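PDB 3GBT: gluconate kinase, which probably transfers a phosphate group from ATP to gluconate, as a carbohydrate kinase of the FGGY family. Local coordinates for residues K232-A237 / F436-A441; L257-S262 / G402-D407. All coordinates share one frame; numbering follows the deposited sequence.

Contact 1: residues K232-A237 / F436-A441; sequences KIILGA and FLARQA
CG1 of Ile-234 is turned anti to its carbonyl carbon (chi1 -41°), which directs CG1 and CD1 at Ala-438 and Ala-441 and CG2 at Leu-437. This is strand-on-helix packing in an actin-like, ribonuclease H-like fold: helix 429-441 lies against the mixed sheet that strand 232-238 shares with strands 70-78 and 213-214. The axes of 232-234 and 436-441 are 9.1 Å apart at their closest and run at 122° to each other, so the strand is crossed rather than followed. Two alanines on the helix allow a close approach, with the CA atoms of Ile-234 and Ala-438 only 6.0 Å apart. Ile-234 CG1 rests over the backbone at Ala-438 CA (3.8 Å), while its CG2 is 4.2 Å from Leu-437 CB. The contact is purely apolar; the same isoleucine also touches Ala-73 and Ser-75 on the neighbouring strand. Farther along the segment, Gly-236, with a positive phi (78°), offers a bare CA, against which Leu-437 CD2 packs at 3.8 Å. At the other end of the contact, Ile-234 CD1 reaches past Ala-438 to meet Ala-441 CB at 3.7 Å.

Contact 2: residues L257-S262 / G402-D407; sequences LNVGTS and GFLKSD
This is an apolar contact with one backbone hydrogen bond, between two nucleotide-binding turns of the actin-like ATPase fold. Residues 257-262 end strand 254-259 and begin the turn into strand 263-269, with the Gly-Thr-Ser sequence characteristic of the second phosphate motif; 402-407 follow the parallel neighbour strand 396-400 and lead into helix 407-417, as does the adenosine motif of this superfamily. Thr-261 and Gly-402 both bind ADP and ATP, which places the contact at the nucleotide site. Its polar link is Phe-403 N to Val-259 O, 3.0 Å long and bent (N-H...O 141°), the donor tilted 23° from the carbonyl plane. Gly-402 N is also near that oxygen, but its angle is too poor for a bond. Beside this bond, Val-259 is gripped by two consecutive residues. The Phe-403 side chain, its CG anti to the backbone N (chi1 -174°), lies alongside that of Val-259 and points the same way; Val-259 CG1 touches both CB and CD2 of the phenylalanine at 3.6 Å. Leu-404 instead crosses the valine at about a right angle, with CD1 3.8 Å from Val-259 CB. Its other branch extends down the strand, where CD2 lies 4.2 Å from Leu-257 CD2. Without the two branches of Leu-404, an alanine here would probably open a gap beside Val-259 CB and Leu-257 CD2. Helix 365-388 adds cover through Leu-380, which touches Leu-257 and Val-259, and Ser-406 N-caps helix 407-417 through OG and Val-409 N. Gly-260 and Gly-402 have the nearest pair of CA atoms (4.9 Å), and Gly-260 CA lies 4.2 Å from Gly-402 N.

Contacts 1 and 2 belong to different sheets of the same chain: the six-stranded one containing strand 232-238, and the seven-stranded one containing strands 254-259 and 396-400. Their centres are 28 Å apart and their nearest atoms about 15 Å, so neither touches the other. In sequence, both segments of contact 2 fall between 237 and 436, the inner ends of contact 1. After 402-407 the chain runs through helix 407-417 and strand 421-424, then returns in helix 429-441 to the first sheet. Contact 2 contains nucleotide-binding residues, and its Phe-403 side chain lies close to Gly-300, another of them. Contact 1 is structural packing away from that site.

Contact 1: residues K232-A237 / F436-A441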
ATOM      1  N   LYS A 232     -24.086 -10.401  -3.670  1.00 41.37           N
ATOM      2  CA  LYS A 232     -22.903 -11.147  -3.255  1.00 41.63           C
ATOM      3  C   LYS A 232     -21.840 -10.268  -2.603  1.00 38.01           C
ATOM      4  O   LYS A 232     -21.640  -9.122  -2.990  1.00 36.73           O
ATOM      5  CB  LYS A 232     -22.262 -11.854  -4.447  1.00 43.02           C
ATOM      6  CG  LYS A 232     -23.005 -13.048  -4.968  1.00 42.80           C
ATOM      7  CD  LYS A 232     -23.934 -12.648  -6.082  1.00 49.60           C
ATOM      8  CE  LYS A 232     -23.833 -13.623  -7.255  1.00 54.15           C
ATOM      9  NZ  LYS A 232     -23.729 -15.051  -6.830  1.00 57.12           N
ATOM     10  N   ILE A 233     -21.154 -10.821  -1.614  1.00 38.99           N
ATOM     11  CA  ILE A 233     -19.942 -10.205  -1.104  1.00 36.60           C
ATOM     12  C   ILE A 233     -18.769 -10.875  -1.795  1.00 38.50           C
ATOM     13  O   ILE A 233     -18.640 -12.099  -1.752  1.00 39.92           O
ATOM     14  CB  ILE A 233     -19.770 -10.437   0.398  1.00 36.49           C
ATOM     15  CG1 ILE A 233     -20.847  -9.699   1.191  1.00 36.00           C
ATOM     16  CG2 ILE A 233     -18.384  -9.992   0.836  1.00 36.22           C
ATOM     17  CD1 ILE A 233     -20.602  -8.224   1.338  1.00 36.15           C
ATOM     18  N   ILE A 234     -17.920 -10.086  -2.445  1.00 35.54           N
ATOM     19  CA  ILE A 234     -16.677 -10.630  -2.965  1.00 33.30           C
ATOM     20  C   ILE A 234     -15.580 -10.377  -1.937  1.00 32.59           C
ATOM     21  O   ILE A 234     -15.432  -9.258  -1.436  1.00 32.60           O
ATOM     22  CB  ILE A 234     -16.308 -10.020  -4.318  1.00 34.07           C
ATOM     23  CG1 ILE A 234     -17.559  -9.889  -5.193  1.00 33.63           C
ATOM     24  CG2 ILE A 234     -15.237 -10.860  -4.998  1.00 31.38           C
ATOM     25  CD1 ILE A 234     -18.308 -11.197  -5.408  1.00 34.17           C
ATOM     26  N   LEU A 235     -14.833 -11.427  -1.614  1.00 27.90           N
ATOM     27  CA  LEU A 235     -13.834 -11.382  -0.556  1.00 30.52           C
ATOM     28  C   LEU A 235     -12.901 -10.168  -0.703  1.00 31.28           C
ATOM     29  O   LEU A 235     -12.580  -9.493   0.272  1.00 29.19           O
ATOM     30  CB  LEU A 235     -13.033 -12.688  -0.544  1.00 29.70           C
ATOM     31  CG  LEU A 235     -12.081 -12.926   0.624  1.00 32.33           C
ATOM     32  CD1 LEU A 235     -12.796 -12.737   1.957  1.00 32.76           C
ATOM     33  CD2 LEU A 235     -11.446 -14.307   0.532  1.00 32.68           C
ATOM     34  N   GLY A 236     -12.490  -9.891  -1.933  1.00 30.06           N
ATOM     35  CA  GLY A 236     -11.596  -8.789  -2.206  1.00 31.92           C
ATOM     36  C   GLY A 236     -10.158  -9.129  -1.858  1.00 33.10           C
ATOM     37  O   GLY A 236      -9.809 -10.294  -1.643  1.00 30.50           O
ATOM     38  N   ALA A 237      -9.326  -8.097  -1.787  1.00 33.47           N
ATOM     39  CA  ALA A 237      -7.908  -8.276  -1.508  1.00 30.56           C
ATOM     40  C   ALA A 237      -7.327  -6.993  -0.934  1.00 29.38           C
ATOM     41  O   ALA A 237      -8.060  -6.078  -0.561  1.00 28.46           O
ATOM     42  CB  ALA A 237      -7.171  -8.674  -2.768  1.00 25.76           C
ATOM     43  N   PHE A 436     -13.401  -5.285 -10.502  1.00 29.64           N
ATOM     44  CA  PHE A 436     -13.027  -6.289 -11.486  1.00 32.93           C
ATOM     45  C   PHE A 436     -13.129  -7.707 -10.917  1.00 32.92           C
ATOM     46  O   PHE A 436     -13.574  -8.625 -11.607  1.00 31.09           O
ATOM     47  CB  PHE A 436     -11.633  -6.025 -12.044  1.00 28.22           C
ATOM     48  CG  PHE A 436     -11.192  -7.040 -13.056  1.00 30.30           C
ATOM     49  CD1 PHE A 436     -11.707  -7.020 -14.342  1.00 30.68           C
ATOM     50  CD2 PHE A 436     -10.271  -8.019 -12.720  1.00 29.34           C
ATOM     51  CE1 PHE A 436     -11.307  -7.949 -15.278  1.00 29.88           C
ATOM     52  CE2 PHE A 436      -9.867  -8.956 -13.648  1.00 30.69           C
ATOM     53  CZ  PHE A 436     -10.384  -8.917 -14.932  1.00 32.21           C
ATOM     54  N   LEU A 437     -12.712  -7.870  -9.662  1.00 29.51           N
ATOM     55  CA  LEU A 437     -12.819  -9.137  -8.957  1.00 28.23           C
ATOM     56  C   LEU A 437     -14.259  -9.631  -8.982  1.00 33.92           C
ATOM     57  O   LEU A 437     -14.516 -10.812  -9.195  1.00 32.43           O
ATOM     58  CB  LEU A 437     -12.392  -8.957  -7.508  1.00 27.79           C
ATOM     59  CG  LEU A 437     -11.014  -9.476  -7.100  1.00 31.64           C
ATOM     60  CD1 LEU A 437     -10.024  -9.378  -8.242  1.00 28.14           C
ATOM     61  CD2 LEU A 437     -10.527  -8.749  -5.843  1.00 27.83           C
ATOM     62  N   ALA A 438     -15.188  -8.712  -8.742  1.00 32.97           N
ATOM     63  CA  ALA A 438     -16.604  -9.013  -8.780  1.00 31.37           C
ATOM     64  C   ALA A 438     -16.989  -9.523 -10.167  1.00 35.26           C
ATOM     65  O   ALA A 438     -17.669 -10.539 -10.285  1.00 35.44           O
ATOM     66  CB  ALA A 438     -17.408  -7.776  -8.423  1.00 31.51           C
ATOM     67  N   ARG A 439     -16.544  -8.824 -11.211  1.00 32.37           N
ATOM     68  CA  ARG A 439     -16.816  -9.239 -12.582  1.00 33.70           C
ATOM     69  C   ARG A 439     -16.297 -10.651 -12.825  1.00 34.39           C
ATOM     70  O   ARG A 439     -16.870 -11.409 -13.599  1.00 35.92           O
ATOM     71  CB  ARG A 439     -16.153  -8.289 -13.574  1.00 33.90           C
ATOM     72  CG  ARG A 439     -16.221  -6.836 -13.175  1.00 35.56           C
ATOM     73  CD  ARG A 439     -17.090  -6.068 -14.124  1.00 36.88           C
ATOM     74  NE  ARG A 439     -16.812  -6.460 -15.499  1.00 35.68           N
ATOM     75  CZ  ARG A 439     -17.718  -6.412 -16.468  1.00 38.31           C
ATOM     76  NH1 ARG A 439     -18.944  -5.987 -16.200  1.00 36.11           N
ATOM     77  NH2 ARG A 439     -17.403  -6.795 -17.697  1.00 40.10           N
ATOM     78  N   GLN A 440     -15.199 -11.004 -12.178  1.00 32.11           N
ATOM     79  CA  GLN A 440     -14.690 -12.360 -12.315  1.00 34.40           C
ATOM     80  C   GLN A 440     -15.616 -13.329 -11.598  1.00 32.79           C
ATOM     81  O   GLN A 440     -16.051 -14.321 -12.167  1.00 35.36           O
ATOM     82  CB  GLN A 440     -13.262 -12.469 -11.779  1.00 29.88           C
ATOM     83  CG  GLN A 440     -12.224 -11.948 -12.764  1.00 35.30           C
ATOM     84  CD  GLN A 440     -10.812 -12.110 -12.268  1.00 31.46           C
ATOM     85  OE1 GLN A 440     -10.494 -11.725 -11.149  1.00 34.80           O
ATOM     86  NE2 GLN A 440      -9.954 -12.685 -13.096  1.00 31.00           N
ATOM     87  N   ALA A 441     -15.918 -13.024 -10.345  1.00 32.63           N
ATOM     88  CA  ALA A 441     -16.795 -13.854  -9.540  1.00 34.11           C
ATOM     89  C   ALA A 441     -18.134 -14.067 -10.254  1.00 37.60           C
ATOM     90  O   ALA A 441     -18.647 -15.179 -10.299  1.00 35.68           O
ATOM     91  CB  ALA A 441     -17.005 -13.213  -8.185  1.00 33.91           C
TER

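Contact 2: residues L257-S262 / G402-D407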
ATOM      1  N   LEU A 257       3.796   2.456  -9.896  1.00 22.11           N
ATOM      2  CA  LEU A 257       4.337   3.481  -9.058  1.00 18.79           C
ATOM      3  C   LEU A 257       3.183   4.368  -8.728  1.00 19.58           C
ATOM      4  O   LEU A 257       2.612   5.000  -9.610  1.00 20.21           O
ATOM      5  CB  LEU A 257       5.371   4.290  -9.829  1.00 19.65           C
ATOM      6  CG  LEU A 257       5.914   5.571  -9.188  1.00 20.88           C
ATOM      7  CD1 LEU A 257       6.703   5.226  -7.935  1.00 20.51           C
ATOM      8  CD2 LEU A 257       6.777   6.353 -10.192  1.00 18.26           C
ATOM      9  N   ASN A 258       2.841   4.420  -7.452  1.00 18.94           N
ATOM     10  CA  ASN A 258       1.887   5.392  -6.980  1.00 21.67           C
ATOM     11  C   ASN A 258       2.560   6.313  -5.983  1.00 25.41           C
ATOM     12  O   ASN A 258       3.232   5.844  -5.057  1.00 23.99           O
ATOM     13  CB  ASN A 258       0.716   4.707  -6.287  1.00 20.59           C
ATOM     14  CG  ASN A 258      -0.295   5.700  -5.767  1.00 23.47           C
ATOM     15  OD1 ASN A 258      -1.029   6.316  -6.538  1.00 25.81           O
ATOM     16  ND2 ASN A 258      -0.323   5.883  -4.459  1.00 24.26           N
ATOM     17  N   VAL A 259       2.377   7.619  -6.159  1.00 25.70           N
ATOM     18  CA  VAL A 259       2.942   8.577  -5.217  1.00 25.07           C
ATOM     19  C   VAL A 259       1.982   9.703  -4.874  1.00 24.76           C
ATOM     20  O   VAL A 259       1.648  10.539  -5.717  1.00 24.44           O
ATOM     21  CB  VAL A 259       4.269   9.192  -5.710  1.00 23.13           C
ATOM     22  CG1 VAL A 259       4.894   9.981  -4.598  1.00 26.70           C
ATOM     23  CG2 VAL A 259       5.237   8.115  -6.175  1.00 24.14           C
ATOM     24  N   GLY A 260       1.541   9.714  -3.622  1.00 23.54           N
ATOM     25  CA  GLY A 260       0.747  10.804  -3.097  1.00 26.20           C
ATOM     26  C   GLY A 260       1.561  11.474  -2.011  1.00 29.15           C
ATOM     27  O   GLY A 260       2.707  11.878  -2.242  1.00 26.83           O
ATOM     28  N   THR A 261       0.973  11.595  -0.827  1.00 27.20           N
ATOM     29  CA  THR A 261       1.705  12.051   0.340  1.00 28.23           C
ATOM     30  C   THR A 261       2.875  11.109   0.590  1.00 28.75           C
ATOM     31  O   THR A 261       4.014  11.533   0.753  1.00 28.62           O
ATOM     32  CB  THR A 261       0.805  12.060   1.564  1.00 32.06           C
ATOM     33  OG1 THR A 261      -0.289  12.944   1.317  1.00 39.61           O
ATOM     34  CG2 THR A 261       1.580  12.546   2.784  1.00 33.14           C
ATOM     35  N   SER A 262       2.575   9.820   0.631  1.00 26.79           N
ATOM     36  CA  SER A 262       3.603   8.807   0.605  1.00 27.08           C
ATOM     37  C   SER A 262       3.427   8.117  -0.736  1.00 28.40           C
ATOM     38  O   SER A 262       2.551   8.503  -1.512  1.00 31.12           O
ATOM     39  CB  SER A 262       3.393   7.826   1.749  1.00 27.79           C
ATOM     40  OG  SER A 262       2.106   7.240   1.648  1.00 32.83           O
ATOM     41  N   GLY A 402      -1.184  12.011  -6.621  1.00 22.82           N
ATOM     42  CA  GLY A 402      -1.189  13.457  -6.734  1.00 24.32           C
ATOM     43  C   GLY A 402       0.192  14.069  -6.880  1.00 26.72           C
ATOM     44  O   GLY A 402       0.333  15.152  -7.450  1.00 32.23           O
ATOM     45  N   PHE A 403       1.219  13.400  -6.365  1.00 24.96           N
ATOM     46  CA  PHE A 403       2.582  13.881  -6.581  1.00 26.28           C
ATOM     47  C   PHE A 403       3.012  13.829  -8.048  1.00 26.54           C
ATOM     48  O   PHE A 403       3.855  14.602  -8.467  1.00 28.83           O
ATOM     49  CB  PHE A 403       3.598  13.129  -5.721  1.00 27.84           C
ATOM     50  CG  PHE A 403       4.989  13.704  -5.807  1.00 31.70           C
ATOM     51  CD1 PHE A 403       5.240  14.999  -5.386  1.00 28.03           C
ATOM     52  CD2 PHE A 403       6.034  12.966  -6.337  1.00 29.53           C
ATOM     53  CE1 PHE A 403       6.499  15.540  -5.482  1.00 27.84           C
ATOM     54  CE2 PHE A 403       7.306  13.509  -6.430  1.00 29.77           C
ATOM     55  CZ  PHE A 403       7.535  14.790  -5.998  1.00 28.11           C
ATOM     56  N   LEU A 404       2.435  12.918  -8.827  1.00 28.85           N
ATOM     57  CA  LEU A 404       2.808  12.750 -10.233  1.00 30.13           C
ATOM     58  C   LEU A 404       1.851  13.516 -11.141  1.00 32.69           C
ATOM     59  O   LEU A 404       1.700  13.190 -12.318  1.00 36.55           O
ATOM     60  CB  LEU A 404       2.779  11.269 -10.627  1.00 28.34           C
ATOM     61  CG  LEU A 404       3.934  10.337 -10.258  1.00 26.60           C
ATOM     62  CD1 LEU A 404       4.742  10.860  -9.086  1.00 24.27           C
ATOM     63  CD2 LEU A 404       3.424   8.920 -10.004  1.00 23.92           C
ATOM     64  N   LYS A 405       1.190  14.523 -10.596  1.00 29.03           N
ATOM     65  CA  LYS A 405       0.181  15.223 -11.361  1.00 31.58           C
ATOM     66  C   LYS A 405       0.796  16.098 -12.456  1.00 34.84           C
ATOM     67  O   LYS A 405       0.231  16.234 -13.540  1.00 38.51           O
ATOM     68  CB  LYS A 405      -0.688  16.043 -10.417  1.00 31.87           C
ATOM     69  CG  LYS A 405      -1.744  16.884 -11.088  1.00 41.71           C
ATOM     70  CD  LYS A 405      -2.083  18.104 -10.217  1.00 53.15           C
ATOM     71  CE  LYS A 405      -2.295  17.714  -8.745  1.00 55.20           C
ATOM     72  NZ  LYS A 405      -3.427  16.740  -8.562  1.00 54.54           N
ATOM     73  N   SER A 406       1.960  16.677 -12.183  1.00 33.98           N
ATOM     74  CA  SER A 406       2.580  17.634 -13.099  1.00 31.44           C
ATOM     75  C   SER A 406       3.368  16.977 -14.228  1.00 30.50           C
ATOM     76  O   SER A 406       3.998  15.941 -14.030  1.00 30.83           O
ATOM     77  CB  SER A 406       3.514  18.571 -12.320  1.00 32.48           C
ATOM     78  OG  SER A 406       4.713  17.901 -11.958  1.00 29.52           O
ATOM     79  N   ASP A 407       3.357  17.596 -15.407  1.00 33.29           N
ATOM     80  CA  ASP A 407       4.152  17.095 -16.526  1.00 30.22           C
ATOM     81  C   ASP A 407       5.611  17.021 -16.108  1.00 32.80           C
ATOM     82  O   ASP A 407       6.318  16.058 -16.424  1.00 34.50           O
ATOM     83  CB  ASP A 407       4.014  17.998 -17.755  1.00 31.39           C
ATOM     84  CG  ASP A 407       2.689  17.814 -18.479  1.00 37.77           C
ATOM     85  OD1 ASP A 407       2.133  16.694 -18.455  1.00 36.65           O
ATOM     86  OD2 ASP A 407       2.204  18.791 -19.083  1.00 40.92           O
TER